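Local coordinates for protein transmembrane oligosaccharyl transferase (Archaeoglobus fulgidus, PDB 3WAJ) that is an integral membrane protein of the STT3/AglB oligosaccharyl transferase family, joining a helical GT-C membrane part to a core domain and a peripheral domain, at residues V249-F254 with V289-F294; A255-I260 with L282-S287; T791-N796 with G818-V823; Y840-K843 with V848-I851. All coordinates share one frame; numbering follows the deposited sequence.

Contact 1: V249-F254 with V289-F294; sequences VAVVTF and VIAAAF
The flat group that matters between these helices is a backbone one: the peptide joining Ala291 to Ala292, with Val251 standing over one face of it. Val251 CG2 sits 3.5 Å from Ala292 N, almost straight above the peptide plane. No aromatic ring bridges the two segments; the ring of Phe294 makes an edge-to-face pair with Phe233 instead. The same CG2 methyl of Val251 also meets Ala291 CB at 3.7 Å and brushes Ala292 CB at 4.0 Å, so one branch does all of that side chain's work here. The torsion explains the choice: CG1 lies anti to the backbone N (chi1 165°), which leaves CG2 beside the N and turned across to the partner. Next to it, Ala250 CB and Ala291 CB meet methyl to methyl at 3.7 Å. With so little bulk between them the helices come close, their local axes only 8.1 Å apart and running antiparallel at 168°. No hydrogen bond crosses, so the join is packing alone, methyl on methyl and methyl on peptide, as suits a membrane helix pair. The polar side chain of the first segment is settled within its own helix: Thr253 OG1 gives a bond to Val249 O, which already takes the Thr253 backbone N-H. Thr253 itself packs on Pro201, Ala204 and Ile208 of helix 199-214. Helix 221-234 runs along another flank, touching Ala250 and Phe294 through Met229 and taking Phe254 on Ala222 and Ile225, while helix 315-332 meets Ile290 and Phe294.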
loop_
_atom_site.group_PDB
_atom_site.type_symbol
_atom_site.label_atom_id
_atom_site.label_comp_id
_atom_site.label_asym_id
_atom_site.label_seq_id
_atom_site.Cartn_x
_atom_site.Cartn_y
_atom_site.Cartn_z
ATOM N N VAL A 249 10.370 13.469 -35.071
ATOM C CA VAL A 249 9.897 13.904 -33.768
ATOM C C VAL A 249 10.123 12.832 -32.698
ATOM O O VAL A 249 10.595 13.125 -31.588
ATOM C CB VAL A 249 8.408 14.256 -33.837
ATOM C CG1 VAL A 249 7.796 14.342 -32.435
ATOM C CG2 VAL A 249 8.227 15.554 -34.577
ATOM N N ALA A 250 9.780 11.592 -33.043
ATOM C CA ALA A 250 9.969 10.472 -32.134
ATOM C C ALA A 250 11.456 10.293 -31.840
ATOM O O ALA A 250 11.831 10.040 -30.700
ATOM C CB ALA A 250 9.363 9.206 -32.708
ATOM N N VAL A 251 12.301 10.433 -32.864
ATOM C CA VAL A 251 13.745 10.350 -32.662
ATOM C C VAL A 251 14.196 11.348 -31.593
ATOM O O VAL A 251 14.891 10.974 -30.650
ATOM C CB VAL A 251 14.539 10.557 -33.968
ATOM C CG1 VAL A 251 16.002 10.828 -33.660
ATOM C CG2 VAL A 251 14.416 9.327 -34.876
ATOM N N VAL A 252 13.769 12.601 -31.727
ATOM C CA VAL A 252 14.133 13.651 -30.775
ATOM C C VAL A 252 13.562 13.364 -29.387
ATOM O O VAL A 252 14.296 13.378 -28.389
ATOM C CB VAL A 252 13.689 15.057 -31.264
ATOM C CG1 VAL A 252 13.985 16.129 -30.207
ATOM C CG2 VAL A 252 14.380 15.406 -32.579
ATOM N N THR A 253 12.258 13.095 -29.340
ATOM C CA THR A 253 11.547 12.781 -28.095
ATOM C C THR A 253 12.216 11.647 -27.294
ATOM O O THR A 253 12.555 11.803 -26.107
ATOM C CB THR A 253 10.091 12.385 -28.399
ATOM O OG1 THR A 253 9.431 13.460 -29.082
ATOM C CG2 THR A 253 9.333 12.057 -27.127
ATOM N N PHE A 254 12.406 10.511 -27.948
ATOM C CA PHE A 254 13.044 9.373 -27.304
ATOM C C PHE A 254 14.494 9.679 -26.940
ATOM O O PHE A 254 14.966 9.250 -25.894
ATOM C CB PHE A 254 12.921 8.119 -28.181
ATOM C CG PHE A 254 11.542 7.524 -28.176
ATOM C CD1 PHE A 254 10.873 7.306 -26.974
ATOM C CD2 PHE A 254 10.904 7.192 -29.367
ATOM C CE1 PHE A 254 9.594 6.752 -26.952
ATOM C CE2 PHE A 254 9.617 6.640 -29.359
ATOM C CZ PHE A 254 8.965 6.419 -28.148
ATOM N N VAL A 289 16.231 4.597 -31.795
ATOM C CA VAL A 289 16.767 3.903 -32.947
ATOM C C VAL A 289 15.655 3.383 -33.859
ATOM O O VAL A 289 15.722 3.593 -35.072
ATOM C CB VAL A 289 17.686 2.778 -32.508
ATOM C CG1 VAL A 289 18.168 1.995 -33.720
ATOM C CG2 VAL A 289 18.849 3.357 -31.732
ATOM N N ILE A 290 14.652 2.713 -33.277
ATOM C CA ILE A 290 13.473 2.241 -34.023
ATOM C C ILE A 290 12.843 3.373 -34.844
ATOM O O ILE A 290 12.553 3.222 -36.036
ATOM C CB ILE A 290 12.350 1.726 -33.095
ATOM C CG1 ILE A 290 12.886 0.805 -32.005
ATOM C CG2 ILE A 290 11.242 1.075 -33.915
ATOM C CD1 ILE A 290 13.239 -0.539 -32.474
ATOM N N ALA A 291 12.611 4.497 -34.179
ATOM C CA ALA A 291 12.059 5.670 -34.830
ATOM C C ALA A 291 12.924 6.064 -36.022
ATOM O O ALA A 291 12.408 6.439 -37.070
ATOM C CB ALA A 291 11.965 6.811 -33.854
ATOM N N ALA A 292 14.241 5.975 -35.857
ATOM C CA ALA A 292 15.168 6.323 -36.933
ATOM C C ALA A 292 15.066 5.321 -38.072
ATOM O O ALA A 292 15.232 5.686 -39.236
ATOM C CB ALA A 292 16.591 6.402 -36.415
ATOM N N ALA A 293 14.807 4.057 -37.741
ATOM C CA ALA A 293 14.629 3.042 -38.778
ATOM C C ALA A 293 13.365 3.349 -39.569
ATOM O O ALA A 293 13.344 3.222 -40.801
ATOM C CB ALA A 293 14.572 1.662 -38.182
ATOM N N PHE A 294 12.317 3.755 -38.855
ATOM C CA PHE A 294 11.072 4.169 -39.490
ATOM C C PHE A 294 11.287 5.332 -40.436
ATOM O O PHE A 294 10.748 5.348 -41.532
ATOM C CB PHE A 294 10.065 4.591 -38.436
ATOM C CG PHE A 294 9.211 3.471 -37.942
ATOM C CD1 PHE A 294 8.131 3.024 -38.692
ATOM C CD2 PHE A 294 9.474 2.869 -36.720
ATOM C CE1 PHE A 294 7.328 1.985 -38.226
ATOM C CE2 PHE A 294 8.674 1.835 -36.253
ATOM C CZ PHE A 294 7.602 1.392 -37.003
#

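Contact 2: A255-I260 with L282-S287; sequences AVSALI and LVLLGS
Ala258 and Leu284 mark the closest backbone approach, 5.3 Å between their CA atoms, in an antiparallel helical hairpin: helices 243-261 and 278-303 follow each other in the chain and pack side by side in the membrane part. The local axes are 8.2 Å apart and their directions differ by 157°. Apolar contacts come first. Ala258 CB touches Leu284 CB at 4.0 Å, and the CD2 branch of Leu285 folds in to the same methyl. Leu285 starts alongside the interface, but its CG stands beside the backbone N (chi1 -76°), and this swings the branched end over Ala258 on the more exposed flank of the pair. On the buried flank a hydroxyl meets hydrocarbon. Ser257 OG rests 3.6 Å from Leu284 CB, with both methyls of Leu284 3.8 Å from OG, so the oxygen faces one side of the leucine from CB to its branched end. The Ser257 hydroxyl is met within its own helix, by a hydrogen bond with Phe254 O and a weak one with Thr253 O. That lets a serine sit among apolar groups at a tight crossing without a polar partner on the other helix; no hydrogen bond passes between the two segments. Helix 221-234 closes this side through Ala222, which touches Val283, Leu284 and Ser287, and Ile208 of helix 199-214 lies on Ser257. A second serine repeats the local solution on the opposing helix: Ser287 OG bonds to Val283 O at 2.9 Å, reaching it from the face of the carbonyl plane opposite to that used by Ser287 N.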
loop_
_atom_site.group_PDB
_atom_site.type_symbol
_atom_site.label_atom_id
_atom_site.label_comp_id
_atom_site.label_asym_id
_atom_site.label_seq_id
_atom_site.Cartn_x
_atom_site.Cartn_y
_atom_site.Cartn_z
ATOM N N ALA A 255 15.191 10.432 -27.789
ATOM C CA ALA A 255 16.549 10.856 -27.457
ATOM C C ALA A 255 16.560 11.701 -26.179
ATOM O O ALA A 255 17.358 11.458 -25.263
ATOM C CB ALA A 255 17.190 11.617 -28.619
ATOM N N VAL A 256 15.668 12.686 -26.113
ATOM C CA VAL A 256 15.624 13.569 -24.958
ATOM C C VAL A 256 15.259 12.796 -23.693
ATOM O O VAL A 256 15.900 12.966 -22.662
ATOM C CB VAL A 256 14.677 14.770 -25.187
ATOM C CG1 VAL A 256 14.423 15.527 -23.883
ATOM C CG2 VAL A 256 15.262 15.708 -26.247
ATOM N N SER A 257 14.251 11.932 -23.781
ATOM C CA SER A 257 13.801 11.165 -22.617
ATOM C C SER A 257 14.945 10.352 -22.036
ATOM O O SER A 257 15.077 10.239 -20.815
ATOM C CB SER A 257 12.640 10.236 -22.982
ATOM O OG SER A 257 13.059 9.212 -23.866
ATOM N N ALA A 258 15.775 9.794 -22.920
ATOM C CA ALA A 258 16.931 8.994 -22.507
ATOM C C ALA A 258 17.969 9.842 -21.758
ATOM O O ALA A 258 18.570 9.390 -20.787
ATOM C CB ALA A 258 17.554 8.334 -23.701
ATOM N N LEU A 259 18.184 11.065 -22.236
ATOM C CA LEU A 259 19.097 12.005 -21.594
ATOM C C LEU A 259 18.637 12.350 -20.189
ATOM O O LEU A 259 19.438 12.412 -19.254
ATOM C CB LEU A 259 19.187 13.295 -22.410
ATOM C CG LEU A 259 20.165 13.284 -23.568
ATOM C CD1 LEU A 259 20.087 14.603 -24.322
ATOM C CD2 LEU A 259 21.555 13.049 -23.017
ATOM N N ILE A 260 17.342 12.601 -20.053
ATOM C CA ILE A 260 16.752 12.921 -18.761
ATOM C C ILE A 260 16.822 11.722 -17.815
ATOM O O ILE A 260 17.045 11.872 -16.614
ATOM C CB ILE A 260 15.305 13.382 -18.947
ATOM C CG1 ILE A 260 15.307 14.673 -19.749
ATOM C CG2 ILE A 260 14.594 13.567 -17.599
ATOM C CD1 ILE A 260 13.973 15.025 -20.272
ATOM N N LEU A 282 17.937 1.607 -21.970
ATOM C CA LEU A 282 17.972 0.821 -23.194
ATOM C C LEU A 282 16.655 0.978 -23.938
ATOM O O LEU A 282 16.647 1.143 -25.160
ATOM C CB LEU A 282 18.222 -0.653 -22.878
ATOM C CG LEU A 282 19.636 -1.207 -23.061
ATOM C CD1 LEU A 282 20.707 -0.188 -22.704
ATOM C CD2 LEU A 282 19.801 -2.469 -22.223
ATOM N N VAL A 283 15.543 0.935 -23.206
ATOM C CA VAL A 283 14.237 1.059 -23.847
ATOM C C VAL A 283 14.112 2.392 -24.567
ATOM O O VAL A 283 13.701 2.446 -25.718
ATOM C CB VAL A 283 13.058 0.879 -22.861
ATOM C CG1 VAL A 283 11.737 1.105 -23.586
ATOM C CG2 VAL A 283 13.081 -0.510 -22.268
ATOM N N LEU A 284 14.499 3.466 -23.895
ATOM C CA LEU A 284 14.365 4.792 -24.478
ATOM C C LEU A 284 15.361 5.039 -25.631
ATOM O O LEU A 284 15.002 5.658 -26.633
ATOM C CB LEU A 284 14.422 5.872 -23.388
ATOM C CG LEU A 284 13.381 5.649 -22.276
ATOM C CD1 LEU A 284 13.562 6.630 -21.129
ATOM C CD2 LEU A 284 11.953 5.739 -22.822
ATOM N N LEU A 285 16.592 4.540 -25.503
ATOM C CA LEU A 285 17.575 4.651 -26.589
ATOM C C LEU A 285 17.183 3.768 -27.766
ATOM O O LEU A 285 17.255 4.190 -28.917
ATOM C CB LEU A 285 18.982 4.274 -26.122
ATOM C CG LEU A 285 19.766 5.263 -25.267
ATOM C CD1 LEU A 285 20.966 4.552 -24.624
ATOM C CD2 LEU A 285 20.223 6.464 -26.087
ATOM N N GLY A 286 16.776 2.538 -27.477
ATOM C CA GLY A 286 16.338 1.630 -28.522
ATOM C C GLY A 286 15.181 2.232 -29.296
ATOM O O GLY A 286 15.179 2.212 -30.529
ATOM N N SER A 287 14.209 2.781 -28.571
ATOM C CA SER A 287 13.044 3.411 -29.192
ATOM C C SER A 287 13.462 4.523 -30.146
ATOM O O SER A 287 12.837 4.735 -31.184
ATOM C CB SER A 287 12.096 3.968 -28.122
ATOM O OG SER A 287 11.465 2.916 -27.427
#

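Contact 3: T791-N796 with G818-V823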
loop_
_atom_site.group_PDB
_atom_site.type_symbol
_atom_site.label_atom_id
_atom_site.label_comp_id
_atom_site.label_asym_id
_atom_site.label_seq_id
_atom_site.Cartn_x
_atom_site.Cartn_y
_atom_site.Cartn_z
ATOM N N THR A 791 4.451 -32.612 39.975
ATOM C CA THR A 791 4.822 -32.816 38.584
ATOM C C THR A 791 4.896 -31.498 37.809
ATOM O O THR A 791 5.416 -31.453 36.690
ATOM C CB THR A 791 3.866 -33.803 37.909
ATOM O OG1 THR A 791 2.520 -33.502 38.298
ATOM C CG2 THR A 791 4.196 -35.215 38.358
ATOM N N GLU A 792 4.377 -30.429 38.412
ATOM C CA GLU A 792 4.459 -29.103 37.804
ATOM C C GLU A 792 4.448 -27.918 38.772
ATOM O O GLU A 792 3.823 -27.961 39.838
ATOM C CB GLU A 792 3.393 -28.918 36.721
ATOM C CG GLU A 792 2.074 -29.598 36.992
ATOM C CD GLU A 792 1.358 -29.932 35.704
ATOM O OE1 GLU A 792 2.023 -30.456 34.787
ATOM O OE2 GLU A 792 0.146 -29.655 35.594
ATOM N N VAL A 793 5.156 -26.864 38.367
ATOM C CA VAL A 793 5.254 -25.619 39.123
ATOM C C VAL A 793 4.626 -24.482 38.312
ATOM O O VAL A 793 4.928 -24.323 37.124
ATOM C CB VAL A 793 6.732 -25.285 39.420
ATOM C CG1 VAL A 793 6.850 -23.993 40.223
ATOM C CG2 VAL A 793 7.404 -26.448 40.150
ATOM N N SER A 794 3.749 -23.695 38.933
ATOM C CA SER A 794 3.103 -22.596 38.209
ATOM C C SER A 794 3.518 -21.237 38.756
ATOM O O SER A 794 3.710 -21.078 39.962
ATOM C CB SER A 794 1.579 -22.721 38.251
ATOM O OG SER A 794 1.054 -22.201 39.462
ATOM N N VAL A 795 3.656 -20.259 37.864
ATOM C CA VAL A 795 3.937 -18.884 38.272
ATOM C C VAL A 795 2.783 -17.958 37.869
ATOM O O VAL A 795 2.156 -18.136 36.820
ATOM C CB VAL A 795 5.268 -18.350 37.697
ATOM C CG1 VAL A 795 5.739 -17.151 38.499
ATOM C CG2 VAL A 795 6.336 -19.425 37.731
ATOM N N ASN A 796 2.527 -16.957 38.706
ATOM C CA ASN A 796 1.374 -16.077 38.561
ATOM C C ASN A 796 1.731 -14.658 39.012
ATOM O O ASN A 796 2.453 -14.476 39.993
ATOM C CB ASN A 796 0.209 -16.633 39.391
ATOM C CG ASN A 796 -0.999 -15.719 39.399
ATOM O OD1 ASN A 796 -1.565 -15.438 40.453
ATOM N ND2 ASN A 796 -1.412 -15.263 38.220
ATOM N N GLY A 818 12.792 -33.953 40.130
ATOM C CA GLY A 818 12.682 -33.235 41.385
ATOM C C GLY A 818 13.153 -31.794 41.313
ATOM O O GLY A 818 13.351 -31.146 42.345
ATOM N N THR A 819 13.334 -31.290 40.095
ATOM C CA THR A 819 13.679 -29.883 39.907
ATOM C C THR A 819 12.770 -29.191 38.879
ATOM O O THR A 819 12.084 -29.843 38.082
ATOM C CB THR A 819 15.171 -29.691 39.543
ATOM O OG1 THR A 819 15.640 -28.442 40.064
ATOM C CG2 THR A 819 15.378 -29.720 38.037
ATOM N N TYR A 820 12.761 -27.862 38.922
ATOM C CA TYR A 820 11.977 -27.061 37.993
ATOM C C TYR A 820 12.858 -25.953 37.427
ATOM O O TYR A 820 13.881 -25.601 38.012
ATOM C CB TYR A 820 10.769 -26.448 38.704
ATOM C CG TYR A 820 11.112 -25.246 39.556
ATOM C CD1 TYR A 820 11.622 -25.399 40.841
ATOM C CD2 TYR A 820 10.921 -23.954 39.076
ATOM C CE1 TYR A 820 11.937 -24.300 41.619
ATOM C CE2 TYR A 820 11.232 -22.854 39.844
ATOM C CZ TYR A 820 11.740 -23.030 41.114
ATOM O OH TYR A 820 12.051 -21.926 41.878
ATOM N N THR A 821 12.461 -25.404 36.288
ATOM C CA THR A 821 13.130 -24.226 35.750
ATOM C C THR A 821 12.109 -23.349 35.026
ATOM O O THR A 821 11.351 -23.834 34.179
ATOM C CB THR A 821 14.287 -24.608 34.812
ATOM O OG1 THR A 821 15.242 -25.401 35.533
ATOM C CG2 THR A 821 14.974 -23.364 34.285
ATOM N N VAL A 822 12.066 -22.067 35.374
ATOM C CA VAL A 822 11.129 -21.162 34.715
ATOM C C VAL A 822 11.758 -19.803 34.356
ATOM O O VAL A 822 12.549 -19.241 35.125
ATOM C CB VAL A 822 9.813 -21.010 35.519
ATOM C CG1 VAL A 822 10.040 -20.226 36.787
ATOM C CG2 VAL A 822 8.743 -20.348 34.664
ATOM N N VAL A 823 11.414 -19.300 33.173
ATOM C CA VAL A 823 11.946 -18.035 32.671
ATOM C C VAL A 823 10.853 -16.957 32.731
ATOM O O VAL A 823 9.801 -17.099 32.103
ATOM C CB VAL A 823 12.487 -18.208 31.229
ATOM C CG1 VAL A 823 13.327 -17.005 30.790
ATOM C CG2 VAL A 823 13.318 -19.471 31.141
#
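Tyr820, which packs against Val793, is held at its far end by a hydrogen bond between its OH and Leu866 O, while its backbone O is bonded by Thr783 OG1. Both partners lie beyond the two segments, and what passes between the segments themselves is wholly apolar. This is the facing of two beta sheets, a sandwich in the peripheral domain: strand 819-824 is an outermost strand of one sheet, and strand 792-800 belongs to the other. The CA atoms of Val793 and Tyr820 are 7.0 Å apart and those of Val795 and Val822 8.3 Å, too far for backbone pairing. Alternation along each strand sends Val793, Val795, Tyr820 and Val822 inward, all four buried. Val793 CG2 presses on Tyr820 CB at 3.7 Å and on the root of the ring, at CG, from an oblique direction. The tyrosine ring is set there by its first torsion, which puts CG between the backbone N and the carbonyl carbon (chi1 78°). Leu868 covers both Val793 and Tyr820, and Val782 of strand 780-785 lies beside Tyr820 and Val822. Farther along, Val795 and Val822 reach toward each other tip to tip, and Val795 CG2 nestles against both branches of its partner, 3.9 Å from Val822 CG1 and 4.0 Å from Val822 CG2.

Contact 4: Y840-K843 with V848-I851; sequences YHIK and VKEI
Ile842 lies across Ile851 at about a right angle, its CD1 3.5 Å from Ile851 CD1 and its CG1 nearly as close to the same methyl. The tip of Ile842 also bears on Lys849, CD1 to CB at 3.5 Å, the two side chains crossing obliquely, and Leu868 packs on Ile842 and Lys849 as well. Tyr840 turns its ring the other way: its OH is hydrogen-bonded to Tyr826 O, and the ring rests on Val795 and Ala797. At that end the backbones grip twice, with Tyr840 N giving to Ile851 O at 2.9 Å and Ile851 N to Tyr840 O at 3.0 Å. The two segments are the arms of a beta hairpin at the edge of a four-stranded antiparallel sheet: strand 835-844 runs out, the chain turns, and 848-851 returns beside it, losing regular strand form before helix 855-860. Between the bridges the ladder is irregular. Lys849 N gives a straight bond to Ile842 O (3.0 Å, 162° at the hydrogen), but Lys849 O faces His841 CA in a C-H...O contact. On the more exposed side His841 and Glu850 run alongside each other. A bend at chi2 (97°) brings the glutamate carboxylate back to the ring edge, where His841 ND1 makes a weak bond to Glu850 OE1 at 3.2 Å, ring and carboxylate planes 66° apart. The carboxylate would be expected to favour a proton on that nitrogen. Nearer the turn, Lys843 and Val848 form a non-hydrogen-bonded pair, side chains pointing the same way, with Lys843 CG 3.9 Å from Val848 CG1.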
loop_
_atom_site.group_PDB
_atom_site.type_symbol
_atom_site.label_atom_id
_atom_site.label_comp_id
_atom_site.label_asym_id
_atom_site.label_seq_id
_atom_site.Cartn_x
_atom_site.Cartn_y
_atom_site.Cartn_z
ATOM N N TYR A 840 5.777 -12.247 41.732
ATOM C CA TYR A 840 5.385 -13.543 41.195
ATOM C C TYR A 840 4.992 -14.484 42.341
ATOM O O TYR A 840 5.704 -14.582 43.347
ATOM C CB TYR A 840 6.532 -14.170 40.402
ATOM C CG TYR A 840 6.921 -13.483 39.108
ATOM C CD1 TYR A 840 6.208 -13.701 37.940
ATOM C CD2 TYR A 840 8.036 -12.660 39.050
ATOM C CE1 TYR A 840 6.582 -13.098 36.758
ATOM C CE2 TYR A 840 8.415 -12.049 37.872
ATOM C CZ TYR A 840 7.686 -12.271 36.733
ATOM O OH TYR A 840 8.067 -11.666 35.559
ATOM N N HIS A 841 3.865 -15.171 42.197
ATOM C CA HIS A 841 3.485 -16.197 43.164
ATOM C C HIS A 841 3.774 -17.573 42.559
ATOM O O HIS A 841 3.004 -18.064 41.728
ATOM C CB HIS A 841 2.002 -16.085 43.548
ATOM C CG HIS A 841 1.539 -14.680 43.784
ATOM N ND1 HIS A 841 1.876 -13.964 44.912
ATOM C CD2 HIS A 841 0.764 -13.859 43.033
ATOM C CE1 HIS A 841 1.332 -12.760 44.844
ATOM N NE2 HIS A 841 0.653 -12.669 43.714
ATOM N N ILE A 842 4.896 -18.180 42.947
ATOM C CA ILE A 842 5.197 -19.541 42.512
ATOM C C ILE A 842 4.452 -20.492 43.418
ATOM O O ILE A 842 4.281 -20.228 44.615
ATOM C CB ILE A 842 6.671 -19.913 42.660
ATOM C CG1 ILE A 842 7.484 -18.735 43.148
ATOM C CG2 ILE A 842 7.250 -20.480 41.369
ATOM C CD1 ILE A 842 8.764 -19.185 43.741
ATOM N N LYS A 843 4.041 -21.617 42.851
ATOM C CA LYS A 843 3.326 -22.615 43.609
ATOM C C LYS A 843 3.800 -23.974 43.133
ATOM O O LYS A 843 3.715 -24.294 41.942
ATOM C CB LYS A 843 1.819 -22.449 43.410
ATOM C CG LYS A 843 0.945 -23.422 44.184
ATOM C CD LYS A 843 -0.507 -23.298 43.731
ATOM C CE LYS A 843 -1.430 -24.265 44.463
ATOM N NZ LYS A 843 -1.670 -23.852 45.879
ATOM N N VAL A 848 4.115 -22.342 48.633
ATOM C CA VAL A 848 4.001 -21.155 47.792
ATOM C C VAL A 848 5.030 -20.110 48.198
ATOM O O VAL A 848 5.343 -19.958 49.375
ATOM C CB VAL A 848 2.588 -20.538 47.845
ATOM C CG1 VAL A 848 1.542 -21.593 47.549
ATOM C CG2 VAL A 848 2.325 -19.896 49.201
ATOM N N LYS A 849 5.564 -19.391 47.218
ATOM C CA LYS A 849 6.526 -18.338 47.502
ATOM C C LYS A 849 6.146 -17.030 46.818
ATOM O O LYS A 849 5.049 -16.883 46.281
ATOM C CB LYS A 849 7.934 -18.765 47.091
ATOM C CG LYS A 849 8.488 -19.970 47.842
ATOM C CD LYS A 849 8.934 -19.596 49.248
ATOM C CE LYS A 849 9.535 -20.795 49.981
ATOM N NZ LYS A 849 10.727 -21.373 49.284
ATOM N N GLU A 850 7.082 -16.091 46.827
ATOM C CA GLU A 850 6.787 -14.714 46.489
ATOM C C GLU A 850 8.088 -14.053 46.033
ATOM O O GLU A 850 8.841 -13.525 46.854
ATOM C CB GLU A 850 6.243 -14.017 47.741
ATOM C CG GLU A 850 5.304 -12.855 47.504
ATOM C CD GLU A 850 3.845 -13.252 47.608
ATOM O OE1 GLU A 850 3.560 -14.470 47.592
ATOM O OE2 GLU A 850 2.984 -12.346 47.707
ATOM N N ILE A 851 8.354 -14.096 44.726
ATOM C CA ILE A 851 9.586 -13.549 44.153
ATOM C C ILE A 851 9.377 -12.149 43.599
ATOM O O ILE A 851 8.350 -11.859 42.968
ATOM C CB ILE A 851 10.071 -14.360 42.930
ATOM C CG1 ILE A 851 9.558 -15.795 42.955
ATOM C CG2 ILE A 851 11.592 -14.297 42.775
ATOM C CD1 ILE A 851 9.909 -16.555 41.691
#

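Contacts 1 and 2 are successive stations along the same two membrane helices, and Phe254 joins them by packing on Ser287; contact 2 is the more buried, contact 1 only partly so. Contacts 3 and 4 share the peripheral domain, their centres about 79 and 82 Å from that of contact 1, on the opposite side of the chain's centre. Small residues, alanines and a serine, on at least one side are consistent with the close helix packing of contacts 1 and 2. Contact 3 is equally without hydrogen bonds across but buried between sheets; contact 4, partly at the surface, relies on backbone bonds and a weak histidine-glutamate pair. Strands 792-800 and 835-844 are sheet neighbours, so contacts 3 and 4 abut.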